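Local coordinates for protein E1 (Kluyveromyces marxianus, PDB 3VX6) that forms the N-terminal, E2-binding part of Atg7, the E1-like enzyme that activates the ubiquitin-like proteins Atg8 and Atg12 for autophagy, at residues A12-S17 and S212-N217; D40-Y45 and D65-P70; T46-N51 and L58-R63; Q146-T151 and N254-V259; C196-F201 and T232-R237. All blocks are in the same frame, centred on the assembly; numbering follows the deposited sequence.

Contact 1 lies nearest the middle of the chain, about 6 Å from its centre, and touches three of the others. Toward contact 3, whose centre is about 13 Å away, Gln-16 pairs in parallel with residues 58-60, through probable hydrogen bonds to Leu-58 O and Ile-60 N. Toward contact 5, Val-214 and Thr-215 pack on Phe-201 and Phe-235, and toward contact 4 Lys-216 meets Gln-146. Contacts 2 and 3 share strand 40-47 and meet where Ser-66 approaches Ser-61. Contacts 2 and 4, with centres about 30 Å apart, lie on opposite sides of the chain centre. Contact 5 joins the two strands of a beta-alpha-beta unit whose helix, 215-225, contact 1 reaches.

Contact 1. Residues A12-S17 and S212-N217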
# COMPACT_ATOMS: atom_id res chain seq x y z
N ALA A 12 -4.56 -0.65 10.45
CA ALA A 12 -4.41 -2.09 10.28
C ALA A 12 -3.26 -2.34 9.32
O ALA A 12 -2.95 -1.49 8.48
CB ALA A 12 -5.69 -2.69 9.71
N PRO A 13 -2.60 -3.49 9.44
CA PRO A 13 -1.51 -3.73 8.50
C PRO A 13 -2.20 -3.52 7.16
O PRO A 13 -3.31 -4.01 6.97
CB PRO A 13 -1.14 -5.19 8.76
CG PRO A 13 -2.43 -5.78 9.28
CD PRO A 13 -2.92 -4.71 10.21
N SER A 14 -1.57 -2.78 6.26
CA SER A 14 -2.17 -2.47 4.96
C SER A 14 -2.52 -3.63 4.02
O SER A 14 -3.20 -3.42 3.02
CB SER A 14 -1.27 -1.47 4.21
OG SER A 14 -1.19 -0.22 4.88
N PHE A 15 -2.08 -4.84 4.35
CA PHE A 15 -2.33 -5.99 3.49
C PHE A 15 -1.87 -7.26 4.18
O PHE A 15 -1.12 -7.22 5.16
CB PHE A 15 -1.50 -5.87 2.22
CG PHE A 15 -0.02 -6.05 2.48
CD1 PHE A 15 0.68 -5.13 3.25
CD2 PHE A 15 0.64 -7.21 2.06
CE1 PHE A 15 2.01 -5.35 3.62
CE2 PHE A 15 1.97 -7.44 2.42
CZ PHE A 15 2.65 -6.51 3.20
N GLN A 16 -2.31 -8.38 3.63
CA GLN A 16 -1.91 -9.70 4.08
C GLN A 16 -1.47 -10.37 2.78
O GLN A 16 -2.24 -10.47 1.83
CB GLN A 16 -3.07 -10.48 4.70
CG GLN A 16 -2.70 -11.92 5.04
CD GLN A 16 -3.67 -12.57 6.00
OE1 GLN A 16 -3.62 -13.79 6.22
NE2 GLN A 16 -4.55 -11.78 6.60
N SER A 17 -0.22 -10.80 2.74
CA SER A 17 0.28 -11.42 1.53
C SER A 17 -0.29 -12.82 1.33
O SER A 17 -0.65 -13.53 2.28
CB SER A 17 1.81 -11.48 1.53
OG SER A 17 2.31 -12.40 2.48
N SER A 212 -6.24 1.25 6.64
CA SER A 212 -4.96 0.59 6.49
C SER A 212 -3.85 1.58 6.86
O SER A 212 -4.00 2.79 6.69
CB SER A 212 -4.81 0.10 5.05
OG SER A 212 -5.37 1.03 4.14
N ALA A 213 -2.74 1.05 7.38
CA ALA A 213 -1.61 1.87 7.76
C ALA A 213 -1.17 2.78 6.62
O ALA A 213 -0.42 3.73 6.80
CB ALA A 213 -0.44 0.96 8.20
N VAL A 214 -1.65 2.48 5.42
CA VAL A 214 -1.29 3.26 4.23
C VAL A 214 -1.93 4.65 4.22
O VAL A 214 -1.54 5.53 3.45
CB VAL A 214 -1.65 2.47 2.96
CG1 VAL A 214 -3.07 2.79 2.53
CG2 VAL A 214 -0.63 2.73 1.89
N THR A 215 -2.92 4.85 5.08
CA THR A 215 -3.59 6.14 5.21
C THR A 215 -2.62 7.24 5.65
O THR A 215 -2.83 8.44 5.38
CB THR A 215 -4.72 6.07 6.25
OG1 THR A 215 -5.60 4.98 5.96
CG2 THR A 215 -5.52 7.37 6.25
N LYS A 216 -1.57 6.84 6.36
CA LYS A 216 -0.58 7.78 6.85
C LYS A 216 0.07 8.49 5.70
O LYS A 216 0.43 9.66 5.81
CB LYS A 216 0.48 7.04 7.64
CG LYS A 216 0.02 6.55 9.01
CD LYS A 216 1.16 5.81 9.73
CE LYS A 216 0.72 5.33 11.10
NZ LYS A 216 1.48 4.06 11.34
N ASN A 217 0.28 7.73 4.64
CA ASN A 217 0.85 8.24 3.41
C ASN A 217 -0.02 9.44 2.99
O ASN A 217 0.47 10.57 2.91
CB ASN A 217 0.80 7.15 2.34
CG ASN A 217 1.54 5.89 2.76
OD1 ASN A 217 1.82 5.68 3.95
ND2 ASN A 217 1.86 5.04 1.80
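Ser-14 points its hydroxyl into the turn that begins at Ser-212, and this short side chain carries much of the contact. Its CB lies 4.0 Å from Ser-212 CB. Beyond it, chi1 of -64° sets OG anti to the carbonyl carbon and beside the backbone N of Ser-14. There OG is 2.8 Å from Val-214 N. It also lies 3.2 Å from Ala-213 N, but at an angle too poor for a hydrogen bond. Three CB atoms, of Ser-212, Ala-213 and Val-214, also lie within 3.6 Å of OG.

The backbones are tied by a single bridge between Ala-12 and Ser-212. Ala-213 N donates to Ala-12 O over 2.8 Å, with an angle of 153° at the hydrogen. Residues 212 to 215 form a type I beta turn, in which Ser-212 O accepts from both Thr-215 N and Thr-215 OG1. Both donors come from Thr-215, so this oxygen closes the turn through the backbone and the side chain of one residue. Ser-212 OG faces other partners, Asp-203 and the backbone N of Phe-204.

In the fold, this joins the stretch before strand 16-19 to the approach to helix 215-225. Ser-14 also touches Met-142 of strand 135-144, while Ser-212 and Val-214 pack on Phe-201 of strand 198-202.

Contact 2. Residues D40-Y45 and D65-P70; sequences DEKALY and DSFQKP
Tyr-45 and Leu-44, near the end of segment 40-45, meet a loop that folds back over strand 40-47. That strand pairs antiparallel with strand 78-86 in a mixed sheet, and residues 65-70 belong to the connection between strands 59-62 and 78-86. The loop is bent tightly, as the backbone bond from Gln-68 N to Asp-65 O indicates.

One backbone hydrogen bond crosses the contact, from Tyr-45 N to Ser-66 O at 2.6 Å, with an angle of 152° at the hydrogen. Two CA-H...O contacts flank it: Leu-44 CA faces Ser-66 O, and Ser-66 CA faces Tyr-45 O.

Two CH-pi contacts join the side chains. Tyr-45 CG lies anti to its carbonyl carbon (chi1 -67°), which puts it 3.6 Å from Lys-69 CA. Lys-69 CB stands over the Tyr-45 ring, 3.6 Å from its centroid and 16° off the normal, while Lys-69 CA covers the same ring nearer its rim. Leu-44 CD2 lies over the Phe-67 ring, 3.9 Å from the centroid. The two side chains run side by side in the same direction.

Apolar packing and edge contacts complete the set. Lys-42 CB comes to the edge of the Phe-67 ring, 4.0 Å from CE1, and Pro-70 CD packs 3.7 Å from Tyr-45 CB. Phe-67 also stacks with Phe-23 of helix 21-33, which sets the Phe-67 ring between that helix and the sheet.

At the outer end, the extended Lys-69 chain reaches a water: Lys-69 NZ donates to it over 3.2 Å, and Tyr-45 OH lies at the same distance from that water.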
# COMPACT_ATOMS: atom_id res chain seq x y z
N ASP A 40 17.10 -9.55 -8.22
CA ASP A 40 16.01 -9.25 -9.15
C ASP A 40 15.11 -8.16 -8.59
O ASP A 40 14.60 -8.27 -7.48
CB ASP A 40 15.16 -10.50 -9.40
CG ASP A 40 16.00 -11.75 -9.66
OD1 ASP A 40 16.54 -11.91 -10.78
OD2 ASP A 40 16.12 -12.57 -8.72
N GLU A 41 14.90 -7.11 -9.38
CA GLU A 41 14.04 -5.99 -8.99
C GLU A 41 12.91 -5.92 -10.02
O GLU A 41 12.97 -5.17 -10.99
CB GLU A 41 14.86 -4.70 -8.96
CG GLU A 41 14.33 -3.61 -8.04
CD GLU A 41 15.40 -2.58 -7.69
OE1 GLU A 41 16.27 -2.89 -6.84
OE2 GLU A 41 15.38 -1.48 -8.27
N LYS A 42 11.88 -6.74 -9.80
CA LYS A 42 10.73 -6.84 -10.70
C LYS A 42 9.54 -6.03 -10.23
O LYS A 42 9.38 -5.76 -9.05
CB LYS A 42 10.27 -8.30 -10.83
CG LYS A 42 10.75 -9.05 -12.07
CD LYS A 42 12.09 -9.73 -11.85
CE LYS A 42 12.58 -10.38 -13.14
NZ LYS A 42 13.90 -11.07 -12.96
N ALA A 43 8.70 -5.66 -11.18
CA ALA A 43 7.49 -4.93 -10.85
C ALA A 43 6.41 -5.98 -10.67
O ALA A 43 6.30 -6.90 -11.47
CB ALA A 43 7.12 -3.98 -11.97
N LEU A 44 5.64 -5.86 -9.60
CA LEU A 44 4.56 -6.79 -9.33
C LEU A 44 3.25 -6.09 -9.69
O LEU A 44 3.17 -4.87 -9.71
CB LEU A 44 4.59 -7.20 -7.85
CG LEU A 44 5.88 -7.90 -7.41
CD1 LEU A 44 5.94 -8.02 -5.91
CD2 LEU A 44 5.95 -9.26 -8.07
N TYR A 45 2.24 -6.88 -10.01
CA TYR A 45 0.94 -6.35 -10.38
C TYR A 45 -0.06 -7.31 -9.80
O TYR A 45 0.05 -8.52 -9.97
CB TYR A 45 0.75 -6.31 -11.90
CG TYR A 45 1.65 -5.33 -12.62
CD1 TYR A 45 1.39 -3.97 -12.61
CD2 TYR A 45 2.79 -5.77 -13.30
CE1 TYR A 45 2.23 -3.06 -13.24
CE2 TYR A 45 3.64 -4.87 -13.94
CZ TYR A 45 3.35 -3.52 -13.91
OH TYR A 45 4.19 -2.62 -14.53
N ASP A 65 0.73 -14.82 -12.10
CA ASP A 65 0.35 -13.68 -12.93
C ASP A 65 0.78 -12.32 -12.35
O ASP A 65 0.86 -11.32 -13.07
CB ASP A 65 -1.17 -13.67 -13.16
CG ASP A 65 -1.96 -13.56 -11.87
OD1 ASP A 65 -2.20 -14.60 -11.21
OD2 ASP A 65 -2.33 -12.41 -11.50
N SER A 66 1.07 -12.30 -11.05
CA SER A 66 1.47 -11.07 -10.39
C SER A 66 2.67 -10.36 -11.01
O SER A 66 3.05 -9.27 -10.58
CB SER A 66 1.76 -11.35 -8.92
OG SER A 66 0.54 -11.61 -8.24
N PHE A 67 3.26 -10.97 -12.03
CA PHE A 67 4.42 -10.36 -12.66
C PHE A 67 4.07 -9.66 -13.95
O PHE A 67 4.83 -8.82 -14.43
CB PHE A 67 5.49 -11.41 -12.90
CG PHE A 67 6.20 -11.82 -11.65
CD1 PHE A 67 7.21 -11.02 -11.12
CD2 PHE A 67 5.87 -13.00 -11.00
CE1 PHE A 67 7.87 -11.39 -9.97
CE2 PHE A 67 6.53 -13.38 -9.85
CZ PHE A 67 7.53 -12.57 -9.33
N GLN A 68 2.91 -9.99 -14.49
CA GLN A 68 2.48 -9.37 -15.74
C GLN A 68 1.51 -8.23 -15.49
O GLN A 68 0.58 -8.34 -14.69
CB GLN A 68 1.82 -10.42 -16.65
CG GLN A 68 1.85 -10.05 -18.14
CD GLN A 68 3.28 -9.98 -18.72
OE1 GLN A 68 4.13 -9.23 -18.24
NE2 GLN A 68 3.53 -10.76 -19.77
N LYS A 69 1.74 -7.11 -16.18
CA LYS A 69 0.87 -5.95 -16.07
C LYS A 69 -0.43 -6.30 -16.77
O LYS A 69 -0.43 -6.76 -17.92
CB LYS A 69 1.51 -4.73 -16.72
CG LYS A 69 0.63 -3.48 -16.67
CD LYS A 69 1.35 -2.26 -17.23
CE LYS A 69 0.49 -1.02 -17.13
NZ LYS A 69 1.22 0.20 -17.59
N PRO A 70 -1.56 -6.10 -16.09
CA PRO A 70 -2.85 -6.42 -16.71
C PRO A 70 -3.41 -5.41 -17.69
O PRO A 70 -2.74 -4.45 -18.08
CB PRO A 70 -3.77 -6.61 -15.50
CG PRO A 70 -2.82 -6.89 -14.35
CD PRO A 70 -1.71 -5.93 -14.64
O HOH W 1 3.45 0.38 -15.26

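Contact 3. Residues T46-N51 and L58-R63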
# COMPACT_ATOMS: atom_id res chain seq x y z
N THR A 46 -1.03 -6.79 -9.09
CA THR A 46 -2.02 -7.65 -8.53
C THR A 46 -3.31 -6.89 -8.66
O THR A 46 -3.38 -5.71 -8.32
CB THR A 46 -1.69 -7.99 -7.07
OG1 THR A 46 -2.63 -8.96 -6.58
CG2 THR A 46 -1.72 -6.74 -6.21
N GLN A 47 -4.31 -7.54 -9.23
CA GLN A 47 -5.60 -6.90 -9.39
C GLN A 47 -6.16 -6.84 -7.99
O GLN A 47 -6.37 -7.86 -7.35
CB GLN A 47 -6.51 -7.71 -10.28
CG GLN A 47 -7.92 -7.21 -10.33
CD GLN A 47 -8.76 -7.99 -11.30
OE1 GLN A 47 -9.89 -8.37 -11.00
NE2 GLN A 47 -8.21 -8.24 -12.49
N LEU A 48 -6.38 -5.62 -7.51
CA LEU A 48 -6.89 -5.45 -6.18
C LEU A 48 -8.34 -5.89 -6.11
O LEU A 48 -9.21 -5.33 -6.79
CB LEU A 48 -6.73 -3.99 -5.74
CG LEU A 48 -5.78 -3.75 -4.56
CD1 LEU A 48 -4.56 -4.64 -4.66
CD2 LEU A 48 -5.38 -2.28 -4.52
N ASP A 49 -8.58 -6.92 -5.32
CA ASP A 49 -9.92 -7.41 -5.14
C ASP A 49 -10.40 -6.60 -3.96
O ASP A 49 -10.13 -6.96 -2.81
CB ASP A 49 -9.93 -8.89 -4.78
CG ASP A 49 -11.33 -9.42 -4.56
OD1 ASP A 49 -11.46 -10.61 -4.18
OD2 ASP A 49 -12.31 -8.66 -4.77
N LEU A 50 -11.06 -5.49 -4.25
CA LEU A 50 -11.57 -4.62 -3.20
C LEU A 50 -12.90 -5.14 -2.70
O LEU A 50 -13.52 -4.53 -1.82
CB LEU A 50 -11.72 -3.18 -3.73
CG LEU A 50 -10.41 -2.47 -4.08
CD1 LEU A 50 -10.70 -1.05 -4.54
CD2 LEU A 50 -9.49 -2.47 -2.86
N ASN A 51 -13.34 -6.27 -3.25
CA ASN A 51 -14.60 -6.90 -2.86
C ASN A 51 -14.39 -7.92 -1.76
O ASN A 51 -14.87 -7.76 -0.63
CB ASN A 51 -15.23 -7.62 -4.05
CG ASN A 51 -15.98 -6.68 -4.96
OD1 ASN A 51 -16.94 -6.03 -4.54
ND2 ASN A 51 -15.55 -6.61 -6.22
N LEU A 58 -6.70 -5.80 2.79
CA LEU A 58 -6.55 -6.03 1.37
C LEU A 58 -5.70 -7.27 1.25
O LEU A 58 -4.76 -7.47 2.02
CB LEU A 58 -5.84 -4.87 0.70
CG LEU A 58 -5.48 -5.14 -0.76
CD1 LEU A 58 -6.76 -5.18 -1.58
CD2 LEU A 58 -4.54 -4.06 -1.27
N ALA A 59 -6.05 -8.12 0.30
CA ALA A 59 -5.27 -9.32 0.10
C ALA A 59 -4.41 -9.08 -1.10
O ALA A 59 -4.91 -8.81 -2.19
CB ALA A 59 -6.18 -10.51 -0.16
N ILE A 60 -3.11 -9.11 -0.87
CA ILE A 60 -2.17 -8.97 -1.96
C ILE A 60 -1.99 -10.43 -2.37
O ILE A 60 -1.27 -11.18 -1.71
CB ILE A 60 -0.80 -8.37 -1.51
CG1 ILE A 60 -0.96 -6.87 -1.18
CG2 ILE A 60 0.26 -8.58 -2.59
CD1 ILE A 60 -1.36 -6.01 -2.35
N SER A 61 -2.68 -10.84 -3.42
CA SER A 61 -2.55 -12.21 -3.88
C SER A 61 -1.58 -12.27 -5.05
O SER A 61 -1.88 -11.85 -6.17
CB SER A 61 -3.90 -12.80 -4.27
OG SER A 61 -4.54 -13.33 -3.13
N LEU A 62 -0.40 -12.79 -4.74
CA LEU A 62 0.65 -12.91 -5.71
C LEU A 62 0.68 -14.33 -6.22
O LEU A 62 1.06 -15.25 -5.51
CB LEU A 62 1.99 -12.56 -5.05
CG LEU A 62 2.10 -11.14 -4.51
CD1 LEU A 62 3.47 -10.92 -3.89
CD2 LEU A 62 1.86 -10.16 -5.63
N ARG A 63 0.23 -14.51 -7.45
CA ARG A 63 0.21 -15.81 -8.08
C ARG A 63 1.29 -15.67 -9.13
O ARG A 63 2.12 -14.78 -9.05
CB ARG A 63 -1.14 -16.05 -8.76
CG ARG A 63 -2.33 -15.49 -8.00
CD ARG A 63 -3.62 -15.55 -8.81
NE ARG A 63 -4.70 -14.75 -8.22
CZ ARG A 63 -5.19 -14.93 -6.98
NH1 ARG A 63 -4.69 -15.87 -6.19
NH2 ARG A 63 -6.18 -14.16 -6.54
O HOH W 2 -8.44 -8.80 -1.30
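Thr-46 turns OG1 anti to its backbone N (chi1 -175°), a setting that directs the hydroxyl at Ser-61 and leaves CG2 between the backbone N and the carbonyl carbon. Leu-58 has CG anti to its own N, and its two methyls meet Leu-48.

Thr-46 OG1 donates to Ser-61 O over 3.0 Å, approaching from above the carbonyl plane, 48° out of it. On the other branch, CG2 packs 3.9 Å from Ile-60 CD1, the two side chains lying at about a right angle. An alanine here would lack OG1 and CG2 and would probably leave Ser-61 O without this donor and open a gap beside Ile-60 CD1.

The segments run roughly antiparallel, their end-to-end directions 157° apart, yet their closest CA atoms, those of Thr-46 and Ser-61, are 6.5 Å apart and no backbone hydrogen bond links them. They belong to different sheets: strand 40-47 pairs with 78-86, whereas strand 59-62 pairs in parallel with 16-19. Side chains and a water bridge the interval. Leu-48 CD1 reaches Leu-58 CD2 at 3.4 Å, again with the side chains at about a right angle, and Leu-50 CD2 adds a contact to Leu-58 CD1.

The water donates to Asp-49 O and accepts from Ala-59 N, at 2.9 Å and 3.0 Å from those atoms. Nearby, Asp-49 OD2 accepts from Asn-51 N in an Asx turn.

Contact 4. Residues Q146-T151 and N254-V259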
# COMPACT_ATOMS: atom_id res chain seq x y z
N GLN A 146 5.25 8.48 7.79
CA GLN A 146 4.69 9.57 8.57
C GLN A 146 5.84 10.36 9.18
O GLN A 146 6.99 9.91 9.18
CB GLN A 146 3.85 9.01 9.70
CG GLN A 146 4.64 8.18 10.68
CD GLN A 146 3.90 7.95 11.96
OE1 GLN A 146 2.92 7.21 12.00
NE2 GLN A 146 4.35 8.60 13.02
N SER A 147 5.54 11.54 9.70
CA SER A 147 6.56 12.35 10.34
C SER A 147 6.96 11.64 11.63
O SER A 147 6.12 11.05 12.31
CB SER A 147 6.00 13.74 10.65
OG SER A 147 6.90 14.49 11.45
N ASP A 148 8.24 11.69 11.97
CA ASP A 148 8.75 11.04 13.17
C ASP A 148 8.11 11.59 14.45
O ASP A 148 8.22 12.77 14.77
CB ASP A 148 10.27 11.22 13.25
CG ASP A 148 10.97 10.03 13.87
OD1 ASP A 148 12.21 10.08 14.01
OD2 ASP A 148 10.28 9.05 14.22
N GLY A 149 7.42 10.72 15.19
CA GLY A 149 6.77 11.15 16.41
C GLY A 149 5.34 11.56 16.12
O GLY A 149 4.56 11.87 17.02
N ALA A 150 4.99 11.54 14.84
CA ALA A 150 3.65 11.92 14.43
C ALA A 150 2.65 10.89 14.90
O ALA A 150 2.96 9.70 15.03
CB ALA A 150 3.57 12.09 12.91
N THR A 151 1.45 11.37 15.17
CA THR A 151 0.36 10.54 15.62
C THR A 151 -0.86 11.15 14.96
O THR A 151 -0.80 12.27 14.44
CB THR A 151 0.26 10.57 17.16
OG1 THR A 151 0.96 11.72 17.66
CG2 THR A 151 0.89 9.32 17.76
N ASN A 254 8.12 17.03 12.53
CA ASN A 254 9.51 16.60 12.64
C ASN A 254 10.12 16.39 11.25
O ASN A 254 9.45 15.92 10.34
CB ASN A 254 9.62 15.33 13.47
CG ASN A 254 11.05 14.86 13.63
OD1 ASN A 254 11.57 14.15 12.77
ND2 ASN A 254 11.70 15.29 14.70
N PRO A 255 11.41 16.75 11.07
CA PRO A 255 12.14 16.61 9.81
C PRO A 255 12.38 15.16 9.36
O PRO A 255 12.84 14.92 8.24
CB PRO A 255 13.46 17.32 10.08
CG PRO A 255 13.13 18.28 11.18
CD PRO A 255 12.22 17.48 12.06
N SER A 256 12.09 14.19 10.23
CA SER A 256 12.29 12.79 9.88
C SER A 256 11.01 12.05 9.49
O SER A 256 9.91 12.39 9.92
CB SER A 256 12.96 12.04 11.03
OG SER A 256 14.30 12.47 11.20
N LEU A 257 11.18 11.01 8.68
CA LEU A 257 10.07 10.20 8.21
C LEU A 257 10.16 8.84 8.91
O LEU A 257 11.22 8.23 8.92
CB LEU A 257 10.18 10.01 6.70
CG LEU A 257 8.89 9.81 5.92
CD1 LEU A 257 8.06 11.08 6.01
CD2 LEU A 257 9.20 9.47 4.48
N LYS A 258 9.06 8.38 9.50
CA LYS A 258 9.09 7.09 10.17
C LYS A 258 8.35 6.09 9.30
O LYS A 258 7.12 6.13 9.20
CB LYS A 258 8.45 7.17 11.57
CG LYS A 258 8.67 5.94 12.46
CD LYS A 258 7.70 4.82 12.14
CE LYS A 258 7.92 3.56 13.02
NZ LYS A 258 9.14 2.76 12.67
N VAL A 259 9.08 5.19 8.67
CA VAL A 259 8.44 4.20 7.81
C VAL A 259 8.33 2.79 8.39
O VAL A 259 9.24 2.30 9.05
CB VAL A 259 9.17 4.10 6.46
CG1 VAL A 259 8.27 3.40 5.45
CG2 VAL A 259 9.58 5.48 5.96
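Gln-146 O accepts from Lys-258 N over 2.6 Å, a nearly straight bond (168° at the hydrogen) directed nearly along the C=O axis. It belongs to a single beta bridge between Ser-147 and Leu-257 that joins two loops, one leading to strand 151-159 and the other to strand 260-262. The return bond, Gln-146 N to Lys-258 O, is weak. A further bond runs from Asp-148 N to Ser-256 O at 2.7 Å, the donor above the carbonyl plane.

Each loop carries its own turn. Residues 147 to 150 form a type II beta turn, with Gly-149 at a phi of 92°, where a CB would press on Asp-148 O. On the other side, Asn-254 OD1 accepts from Ser-256 N in an Asx turn (2.6 Å) and also packs 3.2 Å from Asp-148 CB. An alanine at this position lacks the amide and would probably leave Ser-256 N without that acceptor and the loop bend freer to move.

Across the outer part, Asp-148 OD2 lies 3.7 Å from Lys-258 CB, but the lysine chain bends away and its NZ stays 6.6 Å from that oxygen. Inside the first loop, Gln-146 NE2 donates to Ala-150 O over 2.7 Å.

Contact 5. Residues C196-F201 and T232-R237; sequences CEKVVF and TICFLR
Phe-201 and Phe-235 meet rim to rim, with ring planes at 76° and centroids 6.0 Å apart, on one face of a parallel strand pair. The strands, 198-202 and 231-236, are the two beta elements of a beta-alpha-beta unit connected through helix 215-225. Their axes approach to 4.4 Å and diverge by 19°.

The two rings start from equivalent positions but leave the backbone differently. Phe-201 has CG anti to its backbone N (chi1 171°), whereas Phe-235 has CG anti to its carbonyl carbon, and CD1 of Phe-201 arrives 3.4 Å from CD1 of Phe-235 in the plane of the Phe-235 ring. Neither ring covers the face of the other. Instead Ile-233 CG2 sits over one face of Phe-235, toward its rim, and also packs on Phe-201 CB. Val-199 shares this face of the sheet, toward helix 215-225: it touches Trp-222, and Phe-201 touches Ile-218.

On the other face, Val-200 CG1 lies 3.6 Å from Cys-234 CB. Val-200 CB also has Leu-236 CD1 beside it, at 4.2 Å. At the start of the pair, Lys-198 and Thr-232 come together at a slant, Lys-198 CB 3.5 Å from Thr-232 CG2. The lysine chain then extends past Cys-234 SG to a salt bridge with Glu-244 of strand 243-250.

Backbone bonds fix the alignment, alternating in direction: Val-199 N to Thr-232 O, Cys-234 N to Val-199 O, Phe-201 N to Cys-234 O, and finally Leu-236 N to Phe-201 O at 2.7 Å.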
# COMPACT_ATOMS: atom_id res chain seq x y z
N CYS A 196 -9.24 20.85 -2.48
CA CYS A 196 -10.30 19.85 -2.31
C CYS A 196 -10.86 19.87 -0.89
O CYS A 196 -10.17 20.25 0.05
CB CYS A 196 -9.78 18.45 -2.62
SG CYS A 196 -8.63 17.83 -1.39
N GLU A 197 -12.11 19.44 -0.75
CA GLU A 197 -12.78 19.40 0.54
C GLU A 197 -12.31 18.17 1.27
O GLU A 197 -12.29 18.13 2.50
CB GLU A 197 -14.30 19.30 0.40
CG GLU A 197 -14.98 20.47 -0.25
CD GLU A 197 -15.01 20.37 -1.75
OE1 GLU A 197 -15.65 19.42 -2.26
OE2 GLU A 197 -14.40 21.24 -2.41
N LYS A 198 -11.96 17.16 0.48
CA LYS A 198 -11.51 15.90 1.04
C LYS A 198 -10.91 14.96 0.04
O LYS A 198 -10.91 15.21 -1.16
CB LYS A 198 -12.68 15.22 1.75
CG LYS A 198 -13.94 15.12 0.94
CD LYS A 198 -15.11 14.89 1.88
CE LYS A 198 -16.42 14.70 1.13
NZ LYS A 198 -17.57 14.70 2.08
N VAL A 199 -10.39 13.86 0.58
CA VAL A 199 -9.76 12.80 -0.18
C VAL A 199 -10.56 11.53 0.01
O VAL A 199 -10.92 11.18 1.12
CB VAL A 199 -8.33 12.56 0.33
CG1 VAL A 199 -7.77 11.25 -0.24
CG2 VAL A 199 -7.46 13.75 -0.04
N VAL A 200 -10.85 10.83 -1.09
CA VAL A 200 -11.60 9.59 -1.02
C VAL A 200 -10.62 8.44 -1.28
O VAL A 200 -9.85 8.46 -2.24
CB VAL A 200 -12.77 9.58 -2.04
CG1 VAL A 200 -13.74 10.68 -1.69
CG2 VAL A 200 -12.27 9.80 -3.44
N PHE A 201 -10.66 7.46 -0.40
CA PHE A 201 -9.74 6.33 -0.46
C PHE A 201 -10.45 4.98 -0.39
O PHE A 201 -11.27 4.74 0.51
CB PHE A 201 -8.74 6.48 0.70
CG PHE A 201 -7.85 5.30 0.93
CD1 PHE A 201 -7.59 4.86 2.23
CD2 PHE A 201 -7.23 4.65 -0.13
CE1 PHE A 201 -6.74 3.80 2.46
CE2 PHE A 201 -6.37 3.58 0.11
CZ PHE A 201 -6.13 3.16 1.40
N THR A 232 -9.77 15.64 5.75
CA THR A 232 -10.90 14.72 5.68
C THR A 232 -10.67 13.65 4.65
O THR A 232 -10.31 13.94 3.52
CB THR A 232 -12.19 15.46 5.35
OG1 THR A 232 -12.52 16.35 6.43
CG2 THR A 232 -13.32 14.47 5.12
N ILE A 233 -10.90 12.40 5.03
CA ILE A 233 -10.71 11.29 4.12
C ILE A 233 -11.87 10.32 4.14
O ILE A 233 -12.27 9.83 5.19
CB ILE A 233 -9.44 10.51 4.47
CG1 ILE A 233 -8.23 11.44 4.39
CG2 ILE A 233 -9.30 9.31 3.53
CD1 ILE A 233 -6.95 10.84 4.92
N CYS A 234 -12.41 10.04 2.96
CA CYS A 234 -13.51 9.09 2.82
C CYS A 234 -12.92 7.70 2.60
O CYS A 234 -12.17 7.48 1.65
CB CYS A 234 -14.40 9.45 1.63
SG CYS A 234 -15.22 11.02 1.79
N PHE A 235 -13.25 6.76 3.47
CA PHE A 235 -12.74 5.41 3.36
C PHE A 235 -13.82 4.49 2.82
O PHE A 235 -14.71 4.07 3.55
CB PHE A 235 -12.25 4.93 4.72
CG PHE A 235 -11.09 5.74 5.26
CD1 PHE A 235 -9.82 5.62 4.70
CD2 PHE A 235 -11.28 6.65 6.30
CE1 PHE A 235 -8.75 6.39 5.17
CE2 PHE A 235 -10.22 7.43 6.77
CZ PHE A 235 -8.95 7.30 6.20
N LEU A 236 -13.75 4.21 1.53
CA LEU A 236 -14.76 3.35 0.92
C LEU A 236 -14.44 1.87 1.01
O LEU A 236 -13.31 1.44 0.79
CB LEU A 236 -14.98 3.75 -0.54
CG LEU A 236 -15.64 5.12 -0.68
CD1 LEU A 236 -14.60 6.20 -0.42
CD2 LEU A 236 -16.23 5.27 -2.06
N ARG A 237 -15.46 1.10 1.36
CA ARG A 237 -15.35 -0.34 1.50
C ARG A 237 -16.57 -1.02 0.87
O ARG A 237 -17.71 -0.57 1.02
CB ARG A 237 -15.28 -0.74 2.98
CG ARG A 237 -13.92 -0.58 3.67
CD ARG A 237 -13.74 0.77 4.35
NE ARG A 237 -12.56 0.80 5.21
CZ ARG A 237 -12.50 0.29 6.44
NH1 ARG A 237 -13.56 -0.29 6.97
NH2 ARG A 237 -11.38 0.37 7.14